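Side-chain contacts in thiazoline oxidase/subtilisin-like protease (Prochloron didemni, PDB 4H6X), which probably cleaves and macrocyclises patellamide precursor peptides, as a subtilisin-like member of a family of transamidating proteases: residues E71-F76 / A260-E265; A285-L290 / V338-P343. All blocks are in the same frame, centred on the assembly; numbering follows the deposited sequence.

The two contacts lie on opposite sides of the centre of this subtilase-fold chain, their centres about 38 Å apart and their nearest atoms about 18 Å apart, so neither touches the other. Contact 1 sets helix 70-82 against the loop between the antiparallel strands 257-259 and 268-270; contact 2, which opens only after contact 1 has closed along the chain, joins helix 273-293 to the end of helix 332-340. Between them, strand 268-270 leads directly into helix 273-293, whose S274 forms with H109 and D39 what is probably the Ser-His-Asp triad. Contact 1 therefore involves the loop one strand before that helix, contact 2 its later turns.

Contact 1. Residues E71-F76 / A260-E265; sequences EDYAAF and AQPCTE
Y73, on helix 70-82, receives P262 over one face of its ring and C263 obliquely, in the loop joining strands 257-259 and 268-270 of the subtilase fold, which makes a type II beta turn from Q261 to T264. The CH-pi contact is nearly central: P262 CB lies 3.8 Å from the centroid of the Y73 ring and 10° off its normal. P262 CG sits toward one side of the ring, 3.6 Å from Y73 CE1, and the two side chains cross at about a right angle. On the same side of the ring plane, displaced toward CD2, C263 SG comes within 3.5 Å of Y73 CD2 in an oblique sulfur-aromatic contact, 55° off the ring normal. Proline and cysteine are the two central residues of the turn, so the ring meets its corner; C263 takes the left-handed backbone conformation there.

Y73 CG stands anti to its own carbonyl carbon and beside the backbone N (chi1 -75°), which sends the ring off the helix toward the turn. Its hydroxyl reaches beyond both segments to hydrogen-bond N107 of helix 101-118, and I104 of that helix touches the side chain. Without the ring and hydroxyl, as with an alanine here, P262 and C263 SG would probably lose their aromatic partner and N107 its hydroxyl. Polar bonds from outside also hold the turn: P262 O pairs with Q77 NE2, one helical turn beyond Y73, and C263 N with D43 OD2.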
loop_
_atom_site.group_PDB
_atom_site.type_symbol
_atom_site.label_atom_id
_atom_site.label_comp_id
_atom_site.label_asym_id
_atom_site.label_seq_id
_atom_site.Cartn_x
_atom_site.Cartn_y
_atom_site.Cartn_z
ATOM N N GLU A 71 7.593 -10.021 22.576
ATOM C CA GLU A 71 7.320 -11.445 22.773
ATOM C C GLU A 71 6.021 -11.863 22.088
ATOM O O GLU A 71 5.950 -12.929 21.475
ATOM C CB GLU A 71 7.284 -11.800 24.272
ATOM C CG GLU A 71 8.606 -11.610 25.023
ATOM C CD GLU A 71 9.082 -10.173 25.081
ATOM O OE1 GLU A 71 8.317 -9.277 25.499
ATOM O OE2 GLU A 71 10.243 -9.931 24.699
ATOM N N ASP A 72 4.999 -11.011 22.175
ATOM C CA ASP A 72 3.736 -11.275 21.486
ATOM C C ASP A 72 3.921 -11.311 19.961
ATOM O O ASP A 72 3.429 -12.225 19.295
ATOM C CB ASP A 72 2.664 -10.275 21.906
ATOM C CG ASP A 72 1.972 -10.672 23.196
ATOM O OD1 ASP A 72 2.482 -11.572 23.896
ATOM O OD2 ASP A 72 0.909 -10.101 23.503
ATOM N N TYR A 73 4.662 -10.355 19.416
ATOM C CA TYR A 73 4.954 -10.388 17.983
ATOM C C TYR A 73 5.733 -11.655 17.606
ATOM O O TYR A 73 5.408 -12.308 16.616
ATOM C CB TYR A 73 5.685 -9.125 17.529
ATOM C CG TYR A 73 4.794 -7.890 17.437
ATOM C CD1 TYR A 73 3.725 -7.833 16.529
ATOM C CD2 TYR A 73 5.028 -6.774 18.248
ATOM C CE1 TYR A 73 2.921 -6.703 16.440
ATOM C CE2 TYR A 73 4.226 -5.636 18.167
ATOM C CZ TYR A 73 3.178 -5.603 17.259
ATOM O OH TYR A 73 2.378 -4.474 17.174
ATOM N N ALA A 74 6.730 -12.018 18.424
ATOM C CA ALA A 74 7.557 -13.207 18.161
ATOM C C ALA A 74 6.721 -14.464 18.127
ATOM O O ALA A 74 6.959 -15.340 17.303
ATOM C CB ALA A 74 8.687 -13.335 19.186
ATOM N N ALA A 75 5.734 -14.546 19.019
ATOM C CA ALA A 75 4.809 -15.663 19.044
ATOM C C ALA A 75 4.002 -15.756 17.743
ATOM O O ALA A 75 3.862 -16.829 17.158
ATOM C CB ALA A 75 3.888 -15.557 20.247
ATOM N N PHE A 76 3.450 -14.627 17.302
ATOM C CA PHE A 76 2.729 -14.581 16.024
ATOM C C PHE A 76 3.652 -14.992 14.879
ATOM O O PHE A 76 3.263 -15.755 14.002
ATOM C CB PHE A 76 2.193 -13.161 15.786
ATOM C CG PHE A 76 1.406 -13.006 14.516
ATOM C CD1 PHE A 76 0.029 -13.178 14.515
ATOM C CD2 PHE A 76 2.038 -12.665 13.334
ATOM C CE1 PHE A 76 -0.713 -13.028 13.341
ATOM C CE2 PHE A 76 1.309 -12.504 12.155
ATOM C CZ PHE A 76 -0.066 -12.705 12.162
ATOM N N ALA A 260 8.364 -5.824 5.462
ATOM C CA ALA A 260 8.787 -5.895 6.862
ATOM C C ALA A 260 7.728 -6.470 7.808
ATOM O O ALA A 260 6.518 -6.417 7.526
ATOM C CB ALA A 260 9.227 -4.523 7.334
ATOM N N GLN A 261 8.200 -7.006 8.935
ATOM C CA GLN A 261 7.355 -7.473 10.019
ATOM C C GLN A 261 7.900 -6.873 11.328
ATOM O O GLN A 261 9.110 -6.635 11.439
ATOM C CB GLN A 261 7.290 -9.011 10.058
ATOM C CG GLN A 261 8.601 -9.702 10.427
ATOM C CD GLN A 261 8.665 -11.166 10.038
ATOM O OE1 GLN A 261 9.689 -11.628 9.531
ATOM N NE2 GLN A 261 7.602 -11.904 10.285
ATOM N N PRO A 262 7.016 -6.596 12.305
ATOM C CA PRO A 262 7.432 -5.877 13.519
ATOM C C PRO A 262 8.567 -6.564 14.289
ATOM O O PRO A 262 8.638 -7.794 14.311
ATOM C CB PRO A 262 6.171 -5.878 14.402
ATOM C CG PRO A 262 5.038 -6.259 13.519
ATOM C CD PRO A 262 5.582 -6.947 12.309
ATOM N N CYS A 263 9.418 -5.748 14.913
ATOM C CA CYS A 263 10.402 -6.174 15.927
ATOM C C CYS A 263 11.585 -6.981 15.402
ATOM O O CYS A 263 12.356 -7.530 16.190
ATOM C CB CYS A 263 9.725 -6.941 17.059
ATOM S SG CYS A 263 8.468 -5.989 17.923
ATOM N N THR A 264 11.727 -7.057 14.085
ATOM C CA THR A 264 12.845 -7.775 13.504
ATOM C C THR A 264 13.265 -7.195 12.167
ATOM O O THR A 264 12.457 -6.618 11.447
ATOM C CB THR A 264 12.597 -9.292 13.372
ATOM O OG1 THR A 264 13.716 -9.885 12.709
ATOM C CG2 THR A 264 11.335 -9.593 12.555
ATOM N N GLU A 265 14.540 -7.373 11.842
ATOM C CA GLU A 265 15.078 -6.887 10.586
ATOM C C GLU A 265 14.800 -7.836 9.429
ATOM O O GLU A 265 14.913 -7.434 8.273
ATOM C CB GLU A 265 16.577 -6.587 10.710
ATOM C CG GLU A 265 16.866 -5.305 11.470
ATOM C CD GLU A 265 16.308 -4.059 10.780
ATOM O OE1 GLU A 265 16.368 -3.962 9.532
ATOM O OE2 GLU A 265 15.820 -3.168 11.494
#

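Contact 2. Residues A285-L290 / V338-P343; sequences ALLMSL and VLFGQP
Apolar helix-to-helix packing in the subtilase fold joins L287 and L290, one turn apart on helix 273-293, to L339 and F340 at the C-terminal end of helix 332-340. The first helix carries the serine of the probable catalytic triad near its start, well before these leucines; the second is the last helix of the chain. The phenyl ring of F340 carries much of the contact, pushing its outer rim against the backbone and leucines of 285-290. L290 CG lies over one face, 4.0 Å above the plane of the F340 ring and offset toward the rim. Further out, past the rim, L290 CB is 3.6 Å from F340 CZ, and L290 CD2 is 3.7 Å from F340 CE2. L339 CB of the ring's own helix lies over the opposite face, 3.5 Å above the plane and offset toward the rim, so the ring is held between two leucines. At the edge, near the ring plane, L287 O approaches F340 CZ at 3.5 Å. F340 CG is anti to its carbonyl carbon (chi1 -44°), which directs the ring at the other helix just before G341 leaves helical geometry. Beside it, L287 and L339 cross at about a right angle, with L287 CD1 4.0 Å from L339 CD1. Around the contact, L23 of helix 20-26 and M336 of helix 332-340 each touch both L287 and L290, and helix 300-309 adds L307 against L287 and A306 against L339.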
loop_
_atom_site.group_PDB
_atom_site.type_symbol
_atom_site.label_atom_id
_atom_site.label_comp_id
_atom_site.label_asym_id
_atom_site.label_seq_id
_atom_site.Cartn_x
_atom_site.Cartn_y
_atom_site.Cartn_z
ATOM N N ALA A 285 1.944 6.969 -6.713
ATOM C CA ALA A 285 2.752 8.052 -6.132
ATOM C C ALA A 285 3.969 8.424 -7.002
ATOM O O ALA A 285 4.322 9.603 -7.129
ATOM C CB ALA A 285 3.210 7.677 -4.733
ATOM N N LEU A 286 4.623 7.420 -7.572
ATOM C CA LEU A 286 5.696 7.687 -8.532
ATOM C C LEU A 286 5.190 8.515 -9.735
ATOM O O LEU A 286 5.855 9.461 -10.178
ATOM C CB LEU A 286 6.334 6.374 -9.005
ATOM C CG LEU A 286 7.183 5.531 -8.031
ATOM C CD1 LEU A 286 7.819 4.365 -8.777
ATOM C CD2 LEU A 286 8.265 6.330 -7.315
ATOM N N LEU A 287 4.013 8.173 -10.250
ATOM C CA LEU A 287 3.464 8.881 -11.421
ATOM C C LEU A 287 3.106 10.313 -11.068
ATOM O O LEU A 287 3.362 11.232 -11.850
ATOM C CB LEU A 287 2.269 8.139 -12.027
ATOM C CG LEU A 287 2.559 6.759 -12.630
ATOM C CD1 LEU A 287 1.262 6.017 -12.947
ATOM C CD2 LEU A 287 3.464 6.840 -13.863
ATOM N N MET A 288 2.542 10.505 -9.872
ATOM C CA MET A 288 2.315 11.837 -9.331
ATOM C C MET A 288 3.633 12.587 -9.093
ATOM O O MET A 288 3.709 13.794 -9.334
ATOM C CB MET A 288 1.516 11.784 -8.015
ATOM C CG MET A 288 0.095 11.271 -8.127
ATOM S SD MET A 288 -0.710 11.360 -6.505
ATOM C CE MET A 288 -2.353 10.811 -6.969
ATOM N N SER A 289 4.658 11.889 -8.613
ATOM C CA SER A 289 5.972 12.515 -8.424
ATOM C C SER A 289 6.525 13.101 -9.732
ATOM O O SER A 289 7.140 14.173 -9.746
ATOM C CB SER A 289 6.957 11.511 -7.827
ATOM O OG SER A 289 6.499 11.103 -6.554
ATOM N N LEU A 290 6.275 12.392 -10.823
ATOM C CA LEU A 290 6.717 12.795 -12.156
ATOM C C LEU A 290 5.937 14.018 -12.670
ATOM O O LEU A 290 6.490 14.854 -13.383
ATOM C CB LEU A 290 6.565 11.609 -13.098
ATOM C CG LEU A 290 7.653 11.300 -14.114
ATOM C CD1 LEU A 290 9.043 11.417 -13.494
ATOM C CD2 LEU A 290 7.396 9.905 -14.660
ATOM N N VAL A 338 0.400 7.745 -21.823
ATOM C CA VAL A 338 -0.821 8.551 -21.665
ATOM C C VAL A 338 -0.538 9.834 -20.887
ATOM O O VAL A 338 -1.001 10.904 -21.261
ATOM C CB VAL A 338 -1.970 7.754 -20.989
ATOM C CG1 VAL A 338 -3.074 8.686 -20.494
ATOM C CG2 VAL A 338 -2.554 6.719 -21.949
ATOM N N LEU A 339 0.233 9.726 -19.809
ATOM C CA LEU A 339 0.429 10.850 -18.908
ATOM C C LEU A 339 1.437 11.865 -19.422
ATOM O O LEU A 339 1.247 13.054 -19.239
ATOM C CB LEU A 339 0.854 10.365 -17.513
ATOM C CG LEU A 339 -0.237 9.705 -16.669
ATOM C CD1 LEU A 339 0.366 8.883 -15.535
ATOM C CD2 LEU A 339 -1.209 10.762 -16.151
ATOM N N PHE A 340 2.504 11.386 -20.056
ATOM C CA PHE A 340 3.636 12.240 -20.405
ATOM C C PHE A 340 4.066 12.135 -21.874
ATOM O O PHE A 340 4.951 12.872 -22.312
ATOM C CB PHE A 340 4.832 11.938 -19.490
ATOM C CG PHE A 340 4.469 11.790 -18.036
ATOM C CD1 PHE A 340 4.178 12.906 -17.257
ATOM C CD2 PHE A 340 4.410 10.530 -17.450
ATOM C CE1 PHE A 340 3.837 12.765 -15.914
ATOM C CE2 PHE A 340 4.068 10.381 -16.113
ATOM C CZ PHE A 340 3.781 11.498 -15.345
ATOM N N GLY A 341 3.446 11.230 -22.628
ATOM C CA GLY A 341 3.812 11.014 -24.033
ATOM C C GLY A 341 2.682 11.407 -24.967
ATOM O O GLY A 341 1.951 12.362 -24.706
ATOM N N GLN A 342 2.543 10.661 -26.059
ATOM C CA GLN A 342 1.511 10.920 -27.061
ATOM C C GLN A 342 0.721 9.640 -27.248
ATOM O O GLN A 342 1.067 8.826 -28.098
ATOM C CB GLN A 342 2.126 11.375 -28.402
ATOM C CG GLN A 342 2.909 12.687 -28.355
ATOM C CD GLN A 342 2.067 13.875 -27.921
ATOM O OE1 GLN A 342 0.947 14.071 -28.404
ATOM N NE2 GLN A 342 2.602 14.675 -27.003
ATOM N N PRO A 343 -0.333 9.436 -26.428
ATOM C CA PRO A 343 -1.015 8.146 -26.488
ATOM C C PRO A 343 -1.789 7.990 -27.785
ATOM O O PRO A 343 -2.213 8.982 -28.379
ATOM C CB PRO A 343 -1.992 8.200 -25.300
ATOM C CG PRO A 343 -2.224 9.669 -25.078
ATOM C CD PRO A 343 -0.904 10.319 -25.395
#